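Local coordinates for Afp3 (Serratia entomophila, PDB 6RBN), which helps form the sheath around the inner tube of the anti-feeding prophage, a contractile injection system, and probably drives tube ejection when it contracts, at residues A194-Y207 with R336-R350. Residues are numbered along the deposited sequence; the frame is centred on the assembly and turned at random.
Sequences APSAVGGSAQVAVY and RTQKDDDDWRYIPVR
In this member of the tail sheath family, the type I turn Ser201–Val204 and strand 204-207 pack against the loop 336-346 and the start of helix 347-364, and Gln338 makes the largest single contribution. Its backbone N donates to Val204 O (3.2 Å) with an N-H...O angle of 139°. The side chain leaves with CG anti to the carbonyl carbon (chi1 -72°) and bends at chi2, turning the amide toward Gly199 and Val206. There NE2 donates to Gly199 O, while OE1 lies 3.4 Å from Val206 CG2. The amide is thus set between Gly199 O and Val206 CG2, while the methylene CG rests on Val204 CG1. Ala202 CB touches both Lys339 CB and Trp344 CB, each at 3.8 Å. Beyond it Gln203 OE1 lies 3.1 Å above the guanidinium plane of Arg350, offset toward its rim, with the amide and guanidinium planes 72° apart; the contact is no hydrogen bond, and Trp344 covers the opposite face. The charge of Arg350 is met by Asp354 and by Glu14 of a neighbouring Afp2 chain, whereas Gln203 NE2 bonds to Tyr183 O. Ile347 CD1, at the start of helix 347-364, reaches Ala205 CB (3.7 Å) and Tyr207 OH, which bonds to Tyr278. Strand 204-207 runs parallel to strand 185-188, and helix 271-284 packs through Tyr278 against both Ala205 and Ile347.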
loop_
_atom_site.group_PDB
_atom_site.type_symbol
_atom_site.label_atom_id
_atom_site.label_comp_id
_atom_site.label_asym_id
_atom_site.label_seq_id
_atom_site.Cartn_x
_atom_site.Cartn_y
_atom_site.Cartn_z
ATOM N N ALA D 194 -38.809 -71.834 1.265
ATOM C CA ALA D 194 -39.144 -70.825 0.276
ATOM C C ALA D 194 -40.396 -71.238 -0.501
ATOM O O ALA D 194 -40.632 -72.426 -0.718
ATOM C CB ALA D 194 -37.976 -70.622 -0.684
ATOM N N PRO D 195 -41.217 -70.266 -0.937
ATOM C CA PRO D 195 -42.470 -70.619 -1.625
ATOM C C PRO D 195 -42.315 -71.105 -3.062
ATOM O O PRO D 195 -43.322 -71.282 -3.754
ATOM C CB PRO D 195 -43.270 -69.312 -1.573
ATOM C CG PRO D 195 -42.250 -68.252 -1.460
ATOM C CD PRO D 195 -41.151 -68.826 -0.633
ATOM N N SER D 196 -41.070 -71.252 -3.534
ATOM C CA SER D 196 -40.645 -71.984 -4.734
ATOM C C SER D 196 -41.017 -71.300 -6.046
ATOM O O SER D 196 -40.595 -71.749 -7.115
ATOM C CB SER D 196 -41.184 -73.423 -4.745
ATOM O OG SER D 196 -42.580 -73.467 -4.992
ATOM N N ALA D 197 -41.789 -70.216 -5.989
ATOM C CA ALA D 197 -41.942 -69.374 -7.168
ATOM C C ALA D 197 -40.726 -68.482 -7.333
ATOM O O ALA D 197 -40.376 -68.089 -8.451
ATOM C CB ALA D 197 -43.218 -68.543 -7.061
ATOM N N VAL D 198 -40.072 -68.158 -6.224
ATOM C CA VAL D 198 -38.841 -67.384 -6.215
ATOM C C VAL D 198 -37.770 -68.155 -5.447
ATOM O O VAL D 198 -37.627 -68.028 -4.225
ATOM C CB VAL D 198 -39.105 -65.976 -5.651
ATOM C CG1 VAL D 198 -39.717 -65.106 -6.727
ATOM C CG2 VAL D 198 -40.106 -66.036 -4.496
ATOM N N GLY D 199 -36.999 -68.965 -6.172
ATOM C CA GLY D 199 -36.152 -69.941 -5.508
ATOM C C GLY D 199 -34.871 -69.348 -4.956
ATOM O O GLY D 199 -34.665 -69.309 -3.743
ATOM N N GLY D 200 -33.996 -68.873 -5.838
ATOM C CA GLY D 200 -32.679 -68.456 -5.407
ATOM C C GLY D 200 -32.226 -67.131 -5.971
ATOM O O GLY D 200 -31.030 -66.923 -6.189
ATOM N N SER D 201 -33.164 -66.227 -6.221
ATOM C CA SER D 201 -32.804 -64.904 -6.700
ATOM C C SER D 201 -32.423 -64.009 -5.532
ATOM O O SER D 201 -32.951 -64.137 -4.427
ATOM C CB SER D 201 -33.960 -64.277 -7.477
ATOM O OG SER D 201 -35.056 -64.020 -6.622
ATOM N N ALA D 202 -31.516 -63.075 -5.791
ATOM C CA ALA D 202 -31.018 -62.191 -4.748
ATOM C C ALA D 202 -31.979 -61.067 -4.396
ATOM O O ALA D 202 -31.661 -60.260 -3.522
ATOM C CB ALA D 202 -29.673 -61.593 -5.164
ATOM N N GLN D 203 -33.141 -60.997 -5.036
ATOM C CA GLN D 203 -34.097 -59.927 -4.812
ATOM C C GLN D 203 -35.200 -60.317 -3.841
ATOM O O GLN D 203 -36.195 -59.600 -3.732
ATOM C CB GLN D 203 -34.725 -59.506 -6.141
ATOM C CG GLN D 203 -33.750 -59.033 -7.199
ATOM C CD GLN D 203 -32.978 -57.805 -6.788
ATOM O OE1 GLN D 203 -31.767 -57.858 -6.605
ATOM N NE2 GLN D 203 -33.676 -56.692 -6.631
ATOM N N VAL D 204 -35.064 -61.447 -3.148
ATOM C CA VAL D 204 -36.147 -62.025 -2.360
ATOM C C VAL D 204 -35.659 -62.253 -0.937
ATOM O O VAL D 204 -34.577 -62.811 -0.729
ATOM C CB VAL D 204 -36.655 -63.343 -2.982
ATOM C CG1 VAL D 204 -37.690 -64.012 -2.100
ATOM C CG2 VAL D 204 -37.255 -63.076 -4.334
ATOM N N ALA D 205 -36.450 -61.808 0.038
ATOM C CA ALA D 205 -36.219 -62.086 1.449
ATOM C C ALA D 205 -37.472 -62.724 2.028
ATOM O O ALA D 205 -38.532 -62.091 2.066
ATOM C CB ALA D 205 -35.870 -60.807 2.209
ATOM N N VAL D 206 -37.350 -63.964 2.478
ATOM C CA VAL D 206 -38.461 -64.725 3.042
ATOM C C VAL D 206 -38.474 -64.484 4.546
ATOM O O VAL D 206 -37.429 -64.243 5.148
ATOM C CB VAL D 206 -38.306 -66.216 2.672
ATOM C CG1 VAL D 206 -39.470 -67.066 3.150
ATOM C CG2 VAL D 206 -38.116 -66.367 1.174
ATOM N N TYR D 207 -39.663 -64.479 5.156
ATOM C CA TYR D 207 -39.813 -64.295 6.602
ATOM C C TYR D 207 -40.840 -65.300 7.103
ATOM O O TYR D 207 -42.014 -65.225 6.729
ATOM C CB TYR D 207 -40.230 -62.864 6.934
ATOM C CG TYR D 207 -39.133 -61.859 6.685
ATOM C CD1 TYR D 207 -38.176 -61.591 7.655
ATOM C CD2 TYR D 207 -39.026 -61.206 5.467
ATOM C CE1 TYR D 207 -37.166 -60.682 7.426
ATOM C CE2 TYR D 207 -38.015 -60.303 5.228
ATOM C CZ TYR D 207 -37.086 -60.047 6.210
ATOM O OH TYR D 207 -36.081 -59.142 5.977
ATOM N N ARG D 336 -30.643 -62.391 5.565
ATOM C CA ARG D 336 -30.159 -63.056 4.366
ATOM C C ARG D 336 -31.203 -63.052 3.257
ATOM O O ARG D 336 -32.408 -63.016 3.509
ATOM C CB ARG D 336 -29.743 -64.500 4.647
ATOM C CG ARG D 336 -28.369 -64.651 5.251
ATOM C CD ARG D 336 -28.022 -66.119 5.372
ATOM N NE ARG D 336 -26.615 -66.339 5.687
ATOM C CZ ARG D 336 -26.126 -66.411 6.916
ATOM N NH1 ARG D 336 -26.935 -66.262 7.948
ATOM N NH2 ARG D 336 -24.832 -66.615 7.114
ATOM N N THR D 337 -30.709 -63.096 2.022
ATOM C CA THR D 337 -31.529 -63.247 0.832
ATOM C C THR D 337 -31.549 -64.709 0.398
ATOM O O THR D 337 -30.938 -65.579 1.021
ATOM C CB THR D 337 -31.005 -62.362 -0.300
ATOM O OG1 THR D 337 -29.670 -62.753 -0.635
ATOM C CG2 THR D 337 -31.004 -60.907 0.111
ATOM N N GLN D 338 -32.257 -64.984 -0.696
ATOM C CA GLN D 338 -32.319 -66.333 -1.241
ATOM C C GLN D 338 -31.047 -66.750 -1.961
ATOM O O GLN D 338 -30.838 -67.948 -2.171
ATOM C CB GLN D 338 -33.499 -66.452 -2.202
ATOM C CG GLN D 338 -34.840 -66.466 -1.532
ATOM C CD GLN D 338 -35.029 -67.708 -0.709
ATOM O OE1 GLN D 338 -35.060 -67.655 0.508
ATOM N NE2 GLN D 338 -35.133 -68.843 -1.376
ATOM N N LYS D 339 -30.201 -65.800 -2.342
ATOM C CA LYS D 339 -28.987 -66.128 -3.076
ATOM C C LYS D 339 -27.914 -66.625 -2.117
ATOM O O LYS D 339 -27.627 -65.982 -1.105
ATOM C CB LYS D 339 -28.496 -64.903 -3.839
ATOM C CG LYS D 339 -27.319 -65.158 -4.746
ATOM C CD LYS D 339 -27.732 -65.971 -5.952
ATOM C CE LYS D 339 -26.583 -66.131 -6.926
ATOM N NZ LYS D 339 -26.967 -66.975 -8.088
ATOM N N ASP D 340 -27.316 -67.770 -2.435
ATOM C CA ASP D 340 -26.295 -68.377 -1.595
ATOM C C ASP D 340 -24.889 -67.946 -2.005
ATOM O O ASP D 340 -23.901 -68.489 -1.502
ATOM C CB ASP D 340 -26.427 -69.902 -1.643
ATOM C CG ASP D 340 -25.840 -70.592 -0.421
ATOM O OD1 ASP D 340 -25.374 -69.892 0.501
ATOM O OD2 ASP D 340 -25.842 -71.840 -0.386
ATOM N N ASP D 341 -24.780 -66.982 -2.915
ATOM C CA ASP D 341 -23.483 -66.493 -3.352
ATOM C C ASP D 341 -22.835 -65.673 -2.242
ATOM O O ASP D 341 -23.506 -65.156 -1.347
ATOM C CB ASP D 341 -23.642 -65.649 -4.618
ATOM C CG ASP D 341 -22.333 -65.428 -5.358
ATOM O OD1 ASP D 341 -21.285 -65.933 -4.905
ATOM O OD2 ASP D 341 -22.354 -64.743 -6.402
ATOM N N ASP D 342 -21.507 -65.569 -2.303
ATOM C CA ASP D 342 -20.778 -64.783 -1.315
ATOM C C ASP D 342 -21.013 -63.290 -1.526
ATOM O O ASP D 342 -20.899 -62.494 -0.589
ATOM C CB ASP D 342 -19.290 -65.119 -1.402
ATOM C CG ASP D 342 -18.514 -64.717 -0.163
ATOM O OD1 ASP D 342 -19.119 -64.218 0.808
ATOM O OD2 ASP D 342 -17.281 -64.906 -0.156
ATOM N N ASP D 343 -21.352 -62.892 -2.752
ATOM C CA ASP D 343 -21.569 -61.478 -3.032
ATOM C C ASP D 343 -22.911 -60.997 -2.498
ATOM O O ASP D 343 -22.970 -60.009 -1.761
ATOM C CB ASP D 343 -21.476 -61.217 -4.535
ATOM C CG ASP D 343 -20.067 -61.362 -5.064
ATOM O OD1 ASP D 343 -19.112 -61.109 -4.300
ATOM O OD2 ASP D 343 -19.910 -61.725 -6.247
ATOM N N TRP D 344 -23.996 -61.677 -2.853
ATOM C CA TRP D 344 -25.343 -61.183 -2.598
ATOM C C TRP D 344 -26.041 -61.988 -1.508
ATOM O O TRP D 344 -27.237 -62.264 -1.585
ATOM C CB TRP D 344 -26.168 -61.199 -3.879
ATOM C CG TRP D 344 -25.510 -60.451 -4.985
ATOM C CD1 TRP D 344 -24.912 -60.985 -6.083
ATOM C CD2 TRP D 344 -25.314 -59.035 -5.070
ATOM N NE1 TRP D 344 -24.389 -59.990 -6.868
ATOM C CE2 TRP D 344 -24.620 -58.782 -6.266
ATOM C CE3 TRP D 344 -25.670 -57.956 -4.259
ATOM C CZ2 TRP D 344 -24.276 -57.500 -6.672
ATOM C CZ3 TRP D 344 -25.328 -56.683 -4.666
ATOM C CH2 TRP D 344 -24.641 -56.466 -5.859
ATOM N N ARG D 345 -25.290 -62.366 -0.473
ATOM C CA ARG D 345 -25.842 -63.183 0.599
ATOM C C ARG D 345 -26.757 -62.382 1.512
ATOM O O ARG D 345 -27.796 -62.886 1.950
ATOM C CB ARG D 345 -24.708 -63.805 1.410
ATOM C CG ARG D 345 -25.156 -64.806 2.448
ATOM C CD ARG D 345 -23.971 -65.374 3.203
ATOM N NE ARG D 345 -23.075 -66.129 2.332
ATOM C CZ ARG D 345 -23.249 -67.405 2.005
ATOM N NH1 ARG D 345 -24.290 -68.079 2.474
ATOM N NH2 ARG D 345 -22.382 -68.010 1.207
ATOM N N TYR D 346 -26.402 -61.136 1.803
ATOM C CA TYR D 346 -27.073 -60.358 2.830
ATOM C C TYR D 346 -28.043 -59.354 2.227
ATOM O O TYR D 346 -27.845 -58.872 1.109
ATOM C CB TYR D 346 -26.057 -59.631 3.707
ATOM C CG TYR D 346 -25.201 -60.565 4.521
ATOM C CD1 TYR D 346 -25.696 -61.156 5.673
ATOM C CD2 TYR D 346 -23.899 -60.849 4.144
ATOM C CE1 TYR D 346 -24.919 -62.010 6.422
ATOM C CE2 TYR D 346 -23.114 -61.702 4.886
ATOM C CZ TYR D 346 -23.629 -62.278 6.024
ATOM O OH TYR D 346 -22.849 -63.130 6.769
ATOM N N ILE D 347 -29.103 -59.065 2.982
ATOM C CA ILE D 347 -30.028 -57.992 2.595
ATOM C C ILE D 347 -29.379 -56.614 2.521
ATOM O O ILE D 347 -29.597 -55.921 1.513
ATOM C CB ILE D 347 -31.274 -58.025 3.490
ATOM C CG1 ILE D 347 -31.996 -59.360 3.351
ATOM C CG2 ILE D 347 -32.234 -56.909 3.139
ATOM C CD1 ILE D 347 -33.075 -59.559 4.372
ATOM N N PRO D 348 -28.595 -56.125 3.516
ATOM C CA PRO D 348 -28.111 -54.735 3.391
ATOM C C PRO D 348 -27.062 -54.523 2.314
ATOM O O PRO D 348 -26.886 -53.392 1.854
ATOM C CB PRO D 348 -27.542 -54.438 4.779
ATOM C CG PRO D 348 -27.138 -55.716 5.289
ATOM C CD PRO D 348 -28.172 -56.668 4.826
ATOM N N VAL D 349 -26.357 -55.574 1.898
ATOM C CA VAL D 349 -25.443 -55.443 0.770
ATOM C C VAL D 349 -26.226 -55.369 -0.532
ATOM O O VAL D 349 -25.882 -54.604 -1.441
ATOM C CB VAL D 349 -24.436 -56.607 0.777
ATOM C CG1 VAL D 349 -23.481 -56.516 -0.397
ATOM C CG2 VAL D 349 -23.677 -56.629 2.084
ATOM N N ARG D 350 -27.317 -56.128 -0.630
ATOM C CA ARG D 350 -28.113 -56.146 -1.849
ATOM C C ARG D 350 -28.903 -54.856 -2.030
ATOM O O ARG D 350 -28.939 -54.299 -3.131
ATOM C CB ARG D 350 -29.051 -57.350 -1.829
ATOM C CG ARG D 350 -30.059 -57.415 -2.957
ATOM C CD ARG D 350 -29.439 -57.764 -4.298
ATOM N NE ARG D 350 -29.080 -56.584 -5.073
ATOM C CZ ARG D 350 -28.443 -56.620 -6.237
ATOM N NH1 ARG D 350 -28.099 -57.784 -6.771
ATOM N NH2 ARG D 350 -28.156 -55.496 -6.873
#